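Local coordinates for protein 4-oxalmesaconate hydratase (Pseudomonas putida, PDB 5CGZ) that hydrates the enol form of oxalomesaconate to 4-carboxy-4-hydroxy-2-oxoadipate, the third step of gallate degradation, using one zinc ion per subunit, at residues P107-Y119 with P152-E166. Numbering follows the deposited sequence.
Sequences PEFVLSHSLKDPY and PPVYAFEPHQPEQCE
F157 sets the edge of its ring against the face of H113, a T-shaped pair with centroids 4.9 Å apart and planes at 81°. With chi1 at 42°, F157 CG sits between its own backbone N and carbonyl carbon, which swings the ring back across the neighbouring strand, so that S112 O lies 3.1 Å above the ring plane, over its centre. A flat phenyl suits this place because it can offer its edge to H113 and its face to S112 O at once. That same oxygen accepts F157 N at 2.8 Å, one rung of a parallel ladder in which V110 N binds P153 O, Y155 N binds V110 O and S112 N binds Y155 O. On the face carrying L111 and Y155, the branched leucine spreads two ways, CD2 3.8 Å from Y155 CD1 and CB 3.9 Å from F157 CD2, while V110 and V154 meet on the other face. H113 NE2 bonds to A9 N. An alanine in place of F157 would probably leave the H113 face and S112 O without their aromatic neighbour and the imidazole freer to tilt.

Beyond the strands, water 1 bridges S114 N and F157 O where the chains part. Farther on, the flat Q161 amide lies over the Y119 ring, planes 30° apart, with NE2 3.2 Å above its centre; N213 of a second subunit bonds to both Y119 OH and Q161 OE1. D117 has two oxygens for two partners: OD1 accepts Y119 N in an Asx turn, and OD2 bonds to H123, a zinc ligand. The loop after strand 110-112 thus reaches the zinc site, where H113 lies close to D13, another ligand, an arrangement characteristic of the Rossmann-like fold of the PIG-L/MshB family.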
loop_
_atom_site.group_PDB
_atom_site.type_symbol
_atom_site.label_atom_id
_atom_site.label_comp_id
_atom_site.label_asym_id
_atom_site.label_seq_id
_atom_site.Cartn_x
_atom_site.Cartn_y
_atom_site.Cartn_z
ATOM N N PRO A 107 31.222 -0.958 -7.695
ATOM C CA PRO A 107 30.412 -2.162 -7.944
ATOM C C PRO A 107 29.379 -1.990 -9.063
ATOM O O PRO A 107 28.858 -0.888 -9.266
ATOM C CB PRO A 107 29.719 -2.397 -6.598
ATOM C CG PRO A 107 29.627 -1.014 -5.981
ATOM C CD PRO A 107 30.901 -0.313 -6.406
ATOM N N GLU A 108 29.092 -3.079 -9.777
ATOM C CA GLU A 108 28.056 -3.078 -10.807
ATOM C C GLU A 108 26.673 -3.233 -10.202
ATOM O O GLU A 108 25.674 -2.862 -10.820
ATOM C CB GLU A 108 28.278 -4.200 -11.818
ATOM C CG GLU A 108 29.401 -3.936 -12.809
ATOM C CD GLU A 108 29.500 -5.039 -13.853
ATOM O OE1 GLU A 108 28.511 -5.801 -14.042
ATOM O OE2 GLU A 108 30.570 -5.148 -14.481
ATOM N N PHE A 109 26.618 -3.819 -9.010
ATOM C CA PHE A 109 25.358 -3.927 -8.283
ATOM C C PHE A 109 25.650 -4.101 -6.802
ATOM O O PHE A 109 26.785 -4.408 -6.415
ATOM C CB PHE A 109 24.490 -5.081 -8.826
ATOM C CG PHE A 109 25.087 -6.463 -8.637
ATOM C CD1 PHE A 109 24.868 -7.176 -7.464
ATOM C CD2 PHE A 109 25.834 -7.057 -9.646
ATOM C CE1 PHE A 109 25.401 -8.452 -7.290
ATOM C CE2 PHE A 109 26.369 -8.332 -9.485
ATOM C CZ PHE A 109 26.156 -9.031 -8.304
ATOM N N VAL A 110 24.628 -3.877 -5.981
ATOM C CA VAL A 110 24.761 -3.962 -4.531
ATOM C C VAL A 110 23.668 -4.847 -3.933
ATOM O O VAL A 110 22.501 -4.745 -4.312
ATOM C CB VAL A 110 24.685 -2.569 -3.883
ATOM C CG1 VAL A 110 25.023 -2.653 -2.395
ATOM C CG2 VAL A 110 25.616 -1.607 -4.599
ATOM N N LEU A 111 24.046 -5.716 -3.000
ATOM C CA LEU A 111 23.064 -6.514 -2.266
ATOM C C LEU A 111 23.070 -6.104 -0.798
ATOM O O LEU A 111 24.138 -5.967 -0.193
ATOM C CB LEU A 111 23.374 -8.010 -2.387
ATOM C CG LEU A 111 23.637 -8.579 -3.778
ATOM C CD1 LEU A 111 23.775 -10.086 -3.699
ATOM C CD2 LEU A 111 22.506 -8.191 -4.716
ATOM N N SER A 112 21.891 -5.891 -0.219
ATOM C CA SER A 112 21.813 -5.643 1.218
ATOM C C SER A 112 20.436 -6.070 1.740
ATOM O O SER A 112 19.721 -6.812 1.056
ATOM C CB SER A 112 22.112 -4.171 1.539
ATOM O OG SER A 112 22.398 -4.002 2.922
ATOM N N HIS A 113 20.069 -5.600 2.933
ATOM C CA HIS A 113 18.856 -6.073 3.627
ATOM C C HIS A 113 17.568 -5.369 3.191
ATOM O O HIS A 113 17.610 -4.309 2.579
ATOM C CB HIS A 113 19.007 -5.894 5.145
ATOM C CG HIS A 113 20.141 -6.665 5.743
ATOM N ND1 HIS A 113 19.971 -7.900 6.343
ATOM C CD2 HIS A 113 21.457 -6.378 5.860
ATOM C CE1 HIS A 113 21.131 -8.337 6.791
ATOM N NE2 HIS A 113 22.054 -7.429 6.513
ATOM N N SER A 114 16.423 -5.946 3.546
ATOM C CA SER A 114 15.138 -5.293 3.306
ATOM C C SER A 114 15.048 -4.011 4.126
ATOM O O SER A 114 15.687 -3.895 5.176
ATOM C CB SER A 114 13.972 -6.235 3.659
ATOM O OG SER A 114 13.986 -6.576 5.041
ATOM N N LEU A 115 14.243 -3.058 3.665
ATOM C CA LEU A 115 14.135 -1.758 4.338
ATOM C C LEU A 115 13.177 -1.787 5.526
ATOM O O LEU A 115 13.125 -0.846 6.303
ATOM C CB LEU A 115 13.705 -0.670 3.344
ATOM C CG LEU A 115 14.908 0.041 2.699
ATOM C CD1 LEU A 115 14.498 1.228 1.862
ATOM C CD2 LEU A 115 15.901 0.482 3.782
ATOM N N LYS A 116 12.417 -2.868 5.665
ATOM C CA LYS A 116 11.632 -3.083 6.872
ATOM C C LYS A 116 11.997 -4.437 7.453
ATOM O O LYS A 116 12.272 -5.386 6.714
ATOM C CB LYS A 116 10.129 -3.011 6.591
ATOM C CG LYS A 116 9.669 -1.650 6.093
ATOM C CD LYS A 116 8.146 -1.573 6.030
ATOM C CE LYS A 116 7.660 -0.185 5.609
ATOM N NZ LYS A 116 6.178 -0.037 5.771
ATOM N N ASP A 117 12.001 -4.520 8.780
ATOM C CA ASP A 117 12.301 -5.767 9.467
ATOM C C ASP A 117 11.900 -5.631 10.926
ATOM O O ASP A 117 12.668 -5.115 11.741
ATOM C CB ASP A 117 13.784 -6.108 9.346
ATOM C CG ASP A 117 14.103 -7.521 9.810
ATOM O OD1 ASP A 117 13.341 -8.093 10.628
ATOM O OD2 ASP A 117 15.126 -8.062 9.345
ATOM N N PRO A 118 10.684 -6.080 11.254
ATOM C CA PRO A 118 10.190 -5.976 12.633
ATOM C C PRO A 118 10.926 -6.913 13.598
ATOM O O PRO A 118 10.672 -6.865 14.800
ATOM C CB PRO A 118 8.702 -6.350 12.512
ATOM C CG PRO A 118 8.551 -7.039 11.191
ATOM C CD PRO A 118 9.651 -6.535 10.302
ATOM N N TYR A 119 11.836 -7.738 13.091
ATOM C CA TYR A 119 12.582 -8.641 13.967
ATOM C C TYR A 119 14.014 -8.173 14.232
ATOM O O TYR A 119 14.684 -8.700 15.119
ATOM C CB TYR A 119 12.575 -10.058 13.384
ATOM C CG TYR A 119 11.161 -10.555 13.268
ATOM C CD1 TYR A 119 10.529 -11.159 14.354
ATOM C CD2 TYR A 119 10.429 -10.362 12.095
ATOM C CE1 TYR A 119 9.197 -11.592 14.264
ATOM C CE2 TYR A 119 9.105 -10.781 11.995
ATOM C CZ TYR A 119 8.493 -11.396 13.080
ATOM O OH TYR A 119 7.179 -11.817 12.974
ATOM N N PRO A 152 24.722 1.721 -9.955
ATOM C CA PRO A 152 24.574 0.265 -9.842
ATOM C C PRO A 152 23.229 -0.087 -9.220
ATOM O O PRO A 152 22.837 0.545 -8.242
ATOM C CB PRO A 152 25.734 -0.149 -8.922
ATOM C CG PRO A 152 26.051 1.108 -8.128
ATOM C CD PRO A 152 25.787 2.250 -9.080
ATOM N N PRO A 153 22.521 -1.056 -9.804
ATOM C CA PRO A 153 21.291 -1.567 -9.188
ATOM C C PRO A 153 21.528 -1.985 -7.737
ATOM O O PRO A 153 22.605 -2.471 -7.387
ATOM C CB PRO A 153 20.932 -2.778 -10.061
ATOM C CG PRO A 153 21.520 -2.445 -11.417
ATOM C CD PRO A 153 22.801 -1.676 -11.115
ATOM N N VAL A 154 20.531 -1.761 -6.893
ATOM C CA VAL A 154 20.583 -2.188 -5.504
ATOM C C VAL A 154 19.440 -3.184 -5.270
ATOM O O VAL A 154 18.325 -2.971 -5.743
ATOM C CB VAL A 154 20.457 -0.994 -4.540
ATOM C CG1 VAL A 154 20.468 -1.471 -3.081
ATOM C CG2 VAL A 154 21.572 0.028 -4.790
ATOM N N TYR A 155 19.722 -4.270 -4.560
ATOM C CA TYR A 155 18.714 -5.285 -4.276
ATOM C C TYR A 155 18.682 -5.616 -2.802
ATOM O O TYR A 155 19.728 -5.668 -2.157
ATOM C CB TYR A 155 18.990 -6.587 -5.036
ATOM C CG TYR A 155 19.128 -6.481 -6.538
ATOM C CD1 TYR A 155 20.362 -6.198 -7.120
ATOM C CD2 TYR A 155 18.039 -6.711 -7.375
ATOM C CE1 TYR A 155 20.505 -6.120 -8.496
ATOM C CE2 TYR A 155 18.171 -6.642 -8.765
ATOM C CZ TYR A 155 19.413 -6.346 -9.315
ATOM O OH TYR A 155 19.578 -6.279 -10.683
ATOM N N ALA A 156 17.492 -5.883 -2.278
ATOM C CA ALA A 156 17.365 -6.446 -0.942
ATOM C C ALA A 156 17.283 -7.956 -1.070
ATOM O O ALA A 156 16.406 -8.469 -1.777
ATOM C CB ALA A 156 16.136 -5.896 -0.228
ATOM N N PHE A 157 18.206 -8.673 -0.423
ATOM C CA PHE A 157 18.120 -10.130 -0.422
ATOM C C PHE A 157 17.076 -10.564 0.623
ATOM O O PHE A 157 16.506 -9.721 1.331
ATOM C CB PHE A 157 19.497 -10.794 -0.181
ATOM C CG PHE A 157 20.340 -10.142 0.891
ATOM C CD1 PHE A 157 19.814 -9.848 2.144
ATOM C CD2 PHE A 157 21.689 -9.864 0.652
ATOM C CE1 PHE A 157 20.616 -9.263 3.138
ATOM C CE2 PHE A 157 22.487 -9.291 1.628
ATOM C CZ PHE A 157 21.953 -8.984 2.873
ATOM N N GLU A 158 16.806 -11.867 0.698
ATOM C CA GLU A 158 15.627 -12.359 1.414
ATOM C C GLU A 158 15.761 -12.309 2.939
ATOM O O GLU A 158 16.689 -12.878 3.507
ATOM C CB GLU A 158 15.304 -13.792 0.985
ATOM C CG GLU A 158 14.036 -14.340 1.681
ATOM C CD GLU A 158 13.449 -15.570 0.994
ATOM O OE1 GLU A 158 13.858 -15.895 -0.148
ATOM O OE2 GLU A 158 12.569 -16.212 1.598
ATOM N N PRO A 159 14.826 -11.619 3.612
ATOM C CA PRO A 159 14.851 -11.659 5.083
ATOM C C PRO A 159 14.256 -12.960 5.616
ATOM O O PRO A 159 13.624 -13.722 4.868
ATOM C CB PRO A 159 14.015 -10.446 5.495
ATOM C CG PRO A 159 13.179 -10.106 4.318
ATOM C CD PRO A 159 13.813 -10.695 3.081
ATOM N N HIS A 160 14.481 -13.221 6.896
ATOM C CA HIS A 160 14.057 -14.472 7.510
ATOM C C HIS A 160 12.544 -14.651 7.406
ATOM O O HIS A 160 12.053 -15.756 7.129
ATOM C CB HIS A 160 14.500 -14.519 8.973
ATOM C CG HIS A 160 14.414 -15.881 9.585
ATOM N ND1 HIS A 160 15.213 -16.929 9.180
ATOM C CD2 HIS A 160 13.622 -16.371 10.573
ATOM C CE1 HIS A 160 14.929 -18.001 9.898
ATOM N NE2 HIS A 160 13.967 -17.690 10.750
ATOM N N GLN A 161 11.810 -13.560 7.610
ATOM C CA GLN A 161 10.348 -13.589 7.509
ATOM C C GLN A 161 9.871 -12.578 6.467
ATOM O O GLN A 161 9.504 -11.437 6.794
ATOM C CB GLN A 161 9.729 -13.326 8.880
ATOM C CG GLN A 161 10.065 -14.456 9.844
ATOM C CD GLN A 161 9.381 -14.333 11.191
ATOM O OE1 GLN A 161 8.156 -14.473 11.305
ATOM N NE2 GLN A 161 10.175 -14.086 12.225
ATOM N N PRO A 162 9.907 -12.991 5.191
ATOM C CA PRO A 162 9.740 -12.044 4.082
ATOM C C PRO A 162 8.402 -11.293 4.118
ATOM O O PRO A 162 8.416 -10.071 3.967
ATOM C CB PRO A 162 9.853 -12.933 2.826
ATOM C CG PRO A 162 9.741 -14.344 3.298
ATOM C CD PRO A 162 10.192 -14.364 4.733
ATOM N N GLU A 163 7.281 -11.983 4.321
ATOM C CA GLU A 163 5.993 -11.283 4.318
ATOM C C GLU A 163 5.876 -10.287 5.473
ATOM O O GLU A 163 5.321 -9.213 5.288
ATOM C CB GLU A 163 4.821 -12.262 4.376
ATOM C CG GLU A 163 4.711 -13.194 3.184
ATOM C CD GLU A 163 5.416 -14.525 3.398
ATOM O OE1 GLU A 163 6.177 -14.677 4.384
ATOM O OE2 GLU A 163 5.208 -15.430 2.569
ATOM N N GLN A 164 6.398 -10.632 6.656
ATOM C CA GLN A 164 6.331 -9.707 7.788
ATOM C C GLN A 164 7.167 -8.464 7.479
ATOM O O GLN A 164 6.906 -7.393 8.008
ATOM C CB GLN A 164 6.823 -10.355 9.095
ATOM C CG GLN A 164 6.176 -11.712 9.438
ATOM C CD GLN A 164 4.668 -11.678 9.400
ATOM O OE1 GLN A 164 4.049 -10.632 9.630
ATOM N NE2 GLN A 164 4.055 -12.829 9.105
ATOM N N CYS A 165 8.171 -8.619 6.619
ATOM C CA CYS A 165 9.020 -7.496 6.221
ATOM C C CYS A 165 8.468 -6.733 5.022
ATOM O O CYS A 165 9.099 -5.790 4.551
ATOM C CB CYS A 165 10.435 -7.983 5.904
ATOM S SG CYS A 165 11.286 -8.688 7.330
ATOM N N GLU A 166 7.308 -7.151 4.519
ATOM C CA GLU A 166 6.718 -6.554 3.316
ATOM C C GLU A 166 7.690 -6.594 2.132
ATOM O O GLU A 166 7.791 -5.664 1.334
ATOM C CB GLU A 166 6.262 -5.124 3.606
ATOM C CG GLU A 166 5.142 -5.075 4.654
ATOM C CD GLU A 166 4.897 -3.678 5.211
ATOM O OE1 GLU A 166 4.876 -2.712 4.423
ATOM O OE2 GLU A 166 4.734 -3.550 6.444
HETATM O O HOH W 1 16.839 -8.723 3.827
HETATM O O HOH W 2 10.999 -4.359 3.077
HETATM O O HOH W 3 12.812 -11.239 9.259
#